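PDB 4K3F: probable TonB-dependent receptor from Pseudomonas aeruginosa, which probably binds methionine in the periplasm as the substrate-binding lipoprotein of a transport system, as in other NlpA-family proteins. Local coordinates for residues A[42-47]-A[72-77]. Numbering follows the deposited sequence.
Sequences QPNVQV and TDLVAV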
ATOM      1  N   GLN A  42       3.112  -7.184 -11.328  1.00 16.16           N
ATOM      2  CA  GLN A  42       2.228  -7.806 -12.316  1.00 16.60           C
ATOM      3  C   GLN A  42       0.834  -7.171 -12.447  1.00 15.23           C
ATOM      4  O   GLN A  42       0.304  -7.130 -13.573  1.00 16.02           O
ATOM      5  CB  GLN A  42       2.137  -9.341 -12.124  1.00 18.14           C
ATOM      6  CG  GLN A  42       3.484 -10.081 -12.300  1.00 21.86           C
ATOM      7  CD  GLN A  42       4.252  -9.681 -13.578  1.00 26.05           C
ATOM      8  OE1 GLN A  42       5.421  -9.285 -13.520  1.00 37.31           O
ATOM      9  NE2 GLN A  42       3.598  -9.760 -14.709  1.00 26.58           N
ATOM     10  N   PRO A  43       0.226  -6.673 -11.355  1.00 14.36           N
ATOM     11  CA  PRO A  43      -1.091  -6.019 -11.559  1.00 13.70           C
ATOM     12  C   PRO A  43      -1.036  -4.854 -12.560  1.00 14.12           C
ATOM     13  O   PRO A  43      -2.012  -4.651 -13.318  1.00 15.45           O
ATOM     14  CB  PRO A  43      -1.532  -5.610 -10.124  1.00 13.55           C
ATOM     15  CG  PRO A  43      -0.783  -6.575  -9.255  1.00 14.20           C
ATOM     16  CD  PRO A  43       0.561  -6.770  -9.919  1.00 14.35           C
ATOM     17  N   ASN A  44       0.078  -4.103 -12.590  1.00 13.17           N
ATOM     18  CA  ASN A  44       0.207  -3.007 -13.503  1.00 13.19           C
ATOM     19  C   ASN A  44       0.523  -3.503 -14.898  1.00 13.10           C
ATOM     20  O   ASN A  44      -0.029  -3.037 -15.886  1.00 15.14           O
ATOM     21  CB  ASN A  44       1.278  -2.057 -13.018  1.00 14.69           C
ATOM     22  CG  ASN A  44       0.760  -1.048 -12.047  1.00 12.88           C
ATOM     23  OD1 ASN A  44      -0.432  -0.813 -11.964  1.00 11.46           O
ATOM     24  ND2 ASN A  44       1.675  -0.412 -11.300  1.00 12.24           N
ATOM     25  N   VAL A  45       1.439  -4.460 -14.974  1.00 14.50           N
ATOM     26  CA  VAL A  45       1.823  -5.062 -16.265  1.00 14.76           C
ATOM     27  C   VAL A  45       0.584  -5.659 -16.955  1.00 15.24           C
ATOM     28  O   VAL A  45       0.403  -5.487 -18.151  1.00 16.76           O
ATOM     29  CB  VAL A  45       2.886  -6.177 -16.064  1.00 16.21           C
ATOM     30  CG1 VAL A  45       3.127  -6.910 -17.380  1.00 18.57           C
ATOM     31  CG2 VAL A  45       4.154  -5.606 -15.495  1.00 18.86           C
ATOM     32  N   GLN A  46      -0.288  -6.330 -16.195  1.00 14.34           N
ATOM     33  CA  GLN A  46      -1.474  -6.972 -16.774  1.00 15.56           C
ATOM     34  C   GLN A  46      -2.419  -5.949 -17.373  1.00 14.29           C
ATOM     35  O   GLN A  46      -3.027  -6.157 -18.426  1.00 14.74           O
ATOM     36  CB  GLN A  46      -2.228  -7.767 -15.714  1.00 16.50           C
ATOM     37  CG  GLN A  46      -1.495  -9.036 -15.312  1.00 20.22           C
ATOM     38  CD  GLN A  46      -1.810 -10.231 -16.185  1.00 25.34           C
ATOM     39  OE1 GLN A  46      -2.895 -10.361 -16.715  1.00 24.68           O
ATOM     40  NE2 GLN A  46      -0.885 -11.122 -16.279  1.00 28.32           N
ATOM     41  N   VAL A  47      -2.539  -4.801 -16.717  1.00 13.29           N
ATOM     42  CA  VAL A  47      -3.426  -3.750 -17.244  1.00 12.30           C
ATOM     43  C   VAL A  47      -2.834  -3.082 -18.492  1.00 14.20           C
ATOM     44  O   VAL A  47      -3.520  -2.896 -19.506  1.00 15.59           O
ATOM     45  CB  VAL A  47      -3.834  -2.731 -16.137  1.00 12.34           C
ATOM     46  CG1 VAL A  47      -4.738  -1.629 -16.711  1.00 14.88           C
ATOM     47  CG2 VAL A  47      -4.621  -3.432 -15.048  1.00 14.16           C
ATOM     48  N   THR A  72       4.834   3.585 -19.107  1.00 20.80           N
ATOM     49  CA  THR A  72       3.405   3.283 -19.280  1.00 19.62           C
ATOM     50  C   THR A  72       2.545   4.488 -18.945  1.00 19.56           C
ATOM     51  O   THR A  72       3.031   5.542 -18.523  1.00 18.19           O
ATOM     52  CB  THR A  72       3.009   2.066 -18.419  1.00 20.32           C
ATOM     53  OG1 THR A  72       3.430   2.242 -17.068  1.00 17.39           O
ATOM     54  CG2 THR A  72       3.695   0.806 -18.998  1.00 24.45           C
ATOM     55  N   ASP A  73       1.249   4.347 -19.154  1.00 19.84           N
ATOM     56  CA  ASP A  73       0.380   5.503 -18.968  1.00 21.29           C
ATOM     57  C   ASP A  73      -0.905   5.118 -18.282  1.00 15.92           C
ATOM     58  O   ASP A  73      -2.007   5.584 -18.644  1.00 19.11           O
ATOM     59  CB  ASP A  73       0.164   6.296 -20.265  1.00 31.72           C
ATOM     60  CG  ASP A  73      -0.815   5.686 -21.189  1.00 41.87           C
ATOM     61  OD1 ASP A  73      -0.957   4.451 -21.177  1.00 42.83           O
ATOM     62  OD2 ASP A  73      -1.449   6.468 -21.945  1.00 51.43           O
ATOM     63  N   LEU A  74      -0.781   4.293 -17.241  1.00 13.91           N
ATOM     64  CA  LEU A  74      -1.908   3.949 -16.413  1.00 12.75           C
ATOM     65  C   LEU A  74      -2.373   5.172 -15.621  1.00 15.15           C
ATOM     66  O   LEU A  74      -1.569   6.029 -15.268  1.00 15.45           O
ATOM     67  CB  LEU A  74      -1.544   2.803 -15.465  1.00 13.50           C
ATOM     68  CG  LEU A  74      -1.143   1.506 -16.139  1.00 14.55           C
ATOM     69  CD1 LEU A  74      -0.784   0.483 -15.067  1.00 20.07           C
ATOM     70  CD2 LEU A  74      -2.204   0.967 -17.059  1.00 17.90           C
ATOM     71  N   VAL A  75      -3.665   5.231 -15.342  1.00 14.26           N
ATOM     72  CA  VAL A  75      -4.257   6.433 -14.739  1.00 12.98           C
ATOM     73  C   VAL A  75      -5.105   6.050 -13.526  1.00 12.74           C
ATOM     74  O   VAL A  75      -5.850   5.053 -13.474  1.00 13.59           O
ATOM     75  CB  VAL A  75      -5.118   7.233 -15.776  1.00 14.27           C
ATOM     76  CG1 VAL A  75      -4.209   7.814 -16.859  1.00 15.98           C
ATOM     77  CG2 VAL A  75      -6.190   6.375 -16.457  1.00 13.26           C
ATOM     78  N   ALA A  76      -5.052   6.911 -12.532  1.00 11.82           N
ATOM     79  CA  ALA A  76      -5.854   6.718 -11.353  1.00 14.32           C
ATOM     80  C   ALA A  76      -7.323   7.054 -11.622  1.00 15.78           C
ATOM     81  O   ALA A  76      -7.629   7.999 -12.296  1.00 15.51           O
ATOM     82  CB  ALA A  76      -5.324   7.630 -10.248  1.00 14.22           C
ATOM     83  N   VAL A  77      -8.222   6.286 -11.050  1.00 14.31           N
ATOM     84  CA  VAL A  77      -9.674   6.472 -11.204  1.00 16.06           C
ATOM     85  C   VAL A  77     -10.286   7.101  -9.950  1.00 17.94           C
ATOM     86  O   VAL A  77     -11.007   8.132 -10.045  1.00 17.98           O
ATOM     87  CB  VAL A  77     -10.384   5.134 -11.503  1.00 16.35           C
ATOM     88  CG1 VAL A  77     -11.892   5.362 -11.666  1.00 17.89           C
ATOM     89  CG2 VAL A  77      -9.797   4.497 -12.750  1.00 16.58           C
TER
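L74, in the loop that leads into strand 75-82, reaches N44 and V47 on one side of the short helix 42-48, and the backbones come closest at N44 and L74, whose CA atoms lie 7.8 Å apart with no hydrogen bond between the two segments. One leucine side chain makes the whole contact, its two methyls dividing the work. L74 CD1 lies over one face of the N44 carboxamide, toward its oxygen end, 3.4 Å from N44 OD1. It is also 3.7 Å from the backbone O of N44. L74 CD2 packs against V47 CG1 at 3.6 Å. CG of L74 lies anti to its carbonyl carbon (chi1 -61°) and CD1 anti to CA (179°), which sends CD1 to N44 and leaves CD2, the other branch, for V47. V47 holds CG1 anti to its backbone N (179°), beside the leucine methyl. The N44 carboxamide is a buried polar group, and its oxygen is satisfied despite the methyl over its face: OD1 accepts hydrogen bonds from N55 ND2 and Q58 NE2, which tie the helix to strand 54-59. Q58 also lines the selenomethionine pocket, and the N44 side chain lies about 7 Å from that ligand, consistent with a second-shell position. Around this small buried junction, L74 also packs on L63 of helix 60-70 and V201 of strand 198-202, while N44 touches Y62 and F66 of helix 60-70 and F57 of strand 54-59.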